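PDB 5YLO: probable enoyl-CoA hydratase/isomerase from Pseudomonas aeruginosa PAO1, which acts as a Delta3, Delta2-enoyl-CoA isomerase that shifts the double bond of unsaturated enoyl-CoA esters and is probably involved in unsaturated fatty acid metabolism. Local coordinates for the interface of chains A and B. Residues are numbered along the deposited sequence; one frame, centred on the assembly and turned at random. Chains: chain A/B, Probable enoyl-CoA hydratase/isomerase.

The interface of chains A and B. Residues chain A 142, 145-146, 149, 165; chain B 212-213, 216, 228, 232.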
ATOM      1  N   TYR A 142      22.563  10.292 -10.832  1.00 79.44           N
ATOM      2  CA  TYR A 142      21.733   9.448  -9.978  1.00 68.13           C
ATOM      3  C   TYR A 142      21.552  10.145  -8.637  1.00 69.85           C
ATOM      4  O   TYR A 142      22.531  10.380  -7.920  1.00 62.39           O
ATOM      5  CB  TYR A 142      22.362   8.064  -9.790  1.00 60.12           C
ATOM      6  CG  TYR A 142      21.374   6.998  -9.380  1.00 59.53           C
ATOM      7  CD1 TYR A 142      20.998   6.845  -8.052  1.00 55.54           C
ATOM      8  CD2 TYR A 142      20.818   6.144 -10.323  1.00 62.94           C
ATOM      9  CE1 TYR A 142      20.094   5.873  -7.674  1.00 52.37           C
ATOM     10  CE2 TYR A 142      19.914   5.167  -9.955  1.00 68.69           C
ATOM     11  CZ  TYR A 142      19.557   5.036  -8.629  1.00 57.65           C
ATOM     12  OH  TYR A 142      18.657   4.066  -8.257  1.00 60.43           O
ATOM     13  N   ASP A 145      18.880   8.227  -3.009  1.00 70.94           N
ATOM     14  CA  ASP A 145      17.695   7.380  -3.042  1.00 70.66           C
ATOM     15  C   ASP A 145      17.269   6.897  -1.661  1.00 63.13           C
ATOM     16  O   ASP A 145      16.435   5.992  -1.566  1.00 51.40           O
ATOM     17  CB  ASP A 145      17.936   6.181  -3.966  1.00 70.98           C
ATOM     18  CG  ASP A 145      19.153   5.364  -3.560  1.00 77.78           C
ATOM     19  OD1 ASP A 145      20.099   5.944  -2.988  1.00 87.32           O
ATOM     20  OD2 ASP A 145      19.167   4.141  -3.815  1.00 73.17           O
ATOM     21  N   ALA A 146      17.815   7.480  -0.592  1.00 77.28           N
ATOM     22  CA  ALA A 146      17.476   7.040   0.758  1.00 74.42           C
ATOM     23  C   ALA A 146      16.000   7.272   1.058  1.00 69.29           C
ATOM     24  O   ALA A 146      15.247   6.328   1.320  1.00 64.41           O
ATOM     25  CB  ALA A 146      18.358   7.762   1.778  1.00 83.62           C
ATOM     26  N   SER A 149      13.549   5.696  -1.742  1.00 53.46           N
ATOM     27  CA  SER A 149      13.305   4.268  -1.573  1.00 48.48           C
ATOM     28  C   SER A 149      12.417   3.969  -0.375  1.00 45.44           C
ATOM     29  O   SER A 149      11.905   2.851  -0.259  1.00 49.41           O
ATOM     30  CB  SER A 149      14.630   3.518  -1.431  1.00 42.52           C
ATOM     31  OG  SER A 149      15.265   3.855  -0.210  1.00 51.41           O
ATOM     32  N   LEU A 165      12.321   5.298 -10.384  1.00 38.85           N
ATOM     33  CA  LEU A 165      13.716   5.337  -9.958  1.00 44.19           C
ATOM     34  C   LEU A 165      14.657   4.797 -11.030  1.00 53.58           C
ATOM     35  O   LEU A 165      15.726   5.373 -11.263  1.00 50.89           O
ATOM     36  CB  LEU A 165      13.889   4.556  -8.656  1.00 37.55           C
ATOM     37  CG  LEU A 165      13.403   5.249  -7.381  1.00 44.71           C
ATOM     38  CD1 LEU A 165      13.226   4.243  -6.251  1.00 34.97           C
ATOM     39  CD2 LEU A 165      14.370   6.350  -6.971  1.00 49.81           C
TER
ATOM     40  N   GLN B 212      21.897  -1.220  -5.182  1.00 56.61           N
ATOM     41  CA  GLN B 212      21.790  -0.568  -3.881  1.00 59.39           C
ATOM     42  C   GLN B 212      20.381  -0.039  -3.646  1.00 54.92           C
ATOM     43  O   GLN B 212      19.841  -0.161  -2.541  1.00 54.67           O
ATOM     44  CB  GLN B 212      22.810   0.562  -3.772  1.00 64.12           C
ATOM     45  CG  GLN B 212      24.253   0.099  -3.759  1.00 89.08           C
ATOM     46  CD  GLN B 212      25.228   1.253  -3.638  1.00 98.17           C
ATOM     47  OE1 GLN B 212      25.197   2.194  -4.431  1.00 87.26           O
ATOM     48  NE2 GLN B 212      26.099   1.189  -2.637  1.00104.11           N
ATOM     49  N   THR B 213      19.772   0.552  -4.677  1.00 52.74           N
ATOM     50  CA  THR B 213      18.409   1.060  -4.543  1.00 49.52           C
ATOM     51  C   THR B 213      17.422  -0.069  -4.276  1.00 46.30           C
ATOM     52  O   THR B 213      16.516   0.072  -3.446  1.00 39.17           O
ATOM     53  CB  THR B 213      18.013   1.834  -5.801  1.00 44.54           C
ATOM     54  OG1 THR B 213      18.720   3.081  -5.839  1.00 50.91           O
ATOM     55  CG2 THR B 213      16.512   2.105  -5.825  1.00 50.08           C
ATOM     56  N   LEU B 216      17.610  -1.015  -0.747  1.00 36.93           N
ATOM     57  CA  LEU B 216      17.033  -0.011   0.141  1.00 37.08           C
ATOM     58  C   LEU B 216      15.512  -0.066   0.125  1.00 35.92           C
ATOM     59  O   LEU B 216      14.871   0.074   1.174  1.00 34.07           O
ATOM     60  CB  LEU B 216      17.527   1.379  -0.251  1.00 39.44           C
ATOM     61  CG  LEU B 216      18.982   1.696   0.103  1.00 43.44           C
ATOM     62  CD1 LEU B 216      19.435   2.959  -0.603  1.00 46.15           C
ATOM     63  CD2 LEU B 216      19.147   1.835   1.610  1.00 45.10           C
ATOM     64  N   GLN B 228      15.758   4.423   8.085  1.00 33.52           N
ATOM     65  CA  GLN B 228      16.185   4.299   6.696  1.00 32.86           C
ATOM     66  C   GLN B 228      17.268   5.316   6.362  1.00 34.40           C
ATOM     67  O   GLN B 228      18.249   4.993   5.682  1.00 36.33           O
ATOM     68  CB  GLN B 228      14.980   4.465   5.767  1.00 29.71           C
ATOM     69  CG  GLN B 228      15.306   4.449   4.278  1.00 29.55           C
ATOM     70  CD  GLN B 228      15.281   3.054   3.677  1.00 36.72           C
ATOM     71  OE1 GLN B 228      15.602   2.072   4.344  1.00 36.03           O
ATOM     72  NE2 GLN B 228      14.891   2.964   2.410  1.00 30.02           N
ATOM     73  N   GLU B 232      21.312   4.553   5.324  1.00 87.71           N
ATOM     74  CA  GLU B 232      21.912   4.958   4.060  1.00 92.10           C
ATOM     75  C   GLU B 232      23.142   5.836   4.248  1.00 93.38           C
ATOM     76  O   GLU B 232      23.883   6.055   3.284  1.00113.67           O
ATOM     77  CB  GLU B 232      20.873   5.674   3.194  1.00 93.14           C
ATOM     78  CG  GLU B 232      21.097   5.515   1.695  1.00104.67           C
ATOM     79  CD  GLU B 232      21.925   6.640   1.111  1.00109.37           C
ATOM     80  OE1 GLU B 232      22.012   7.703   1.759  1.00108.85           O
ATOM     81  OE2 GLU B 232      22.488   6.465   0.010  1.00103.34           O
TER
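A:Asp145, in the loop just before helix 146-156, and A:Ala146 and A:Ser149 in its first turn meet B:Thr213, B:Leu216 and B:Gln228 in an interface between two copies of the isomerase. Here a loop and the start of helix 146-156 of chain A pack on helices 207-220 and 225-232 of chain B. Crotonase-family enzymes commonly assemble as trimers, and the deposited assembly holds three copies; this patch probably helps join neighbouring subunits.

At one end, the phenol OH of A:Tyr142 meets the hydroxyl OG1 of B:Thr213 tip to tip in a hydrogen bond of 2.6 Å, in which either hydroxyl could be the donor. With OG1 anti to its own carbonyl carbon (chi1 -72°), the hydroxyl is turned to A:Tyr142 while the methyl CG2 goes to A:Leu165, touching its CD1 at 3.9 Å. The carboxylate OD2 of A:Asp145 also points at OG1, but their modelled separation is too short to be reliable. B:Leu216 crosses the A:Asp145 side chain at about a right angle, its CD1 3.8 Å from the carboxyl carbon CG.

At the other end, the A:Ser149 hydroxyl is the common point of several polar contacts. Its OG sits between its backbone N and carbonyl carbon (chi1 68°), which turns it back toward the preceding turn. There it can donate to A:Asp145 O at 2.8 Å, in the carbonyl plane, or to A:Ala146 O, from above the A:Ala146 carbonyl plane. A single hydroxyl hydrogen would have to be shared or choose between them. The same OG accepts the amide NE2 of B:Gln228 at 2.8 Å, through a bent bond (116° at H). Beside it, CB of B:Leu216 packs on CB of A:Ser149 at 3.8 Å.

The methyl of A:Ala146 lies against the aliphatic part of B:Glu232, which is poorly ordered. Within chain B, NE2 of B:Gln228 also donates nearly straight to B:Leu216 O at 3.1 Å, which probably helps hold the amide toward A:Ser149. B:Leu216 O lies in the amide plane, but NE2 sits well above the B:Leu216 carbonyl plane.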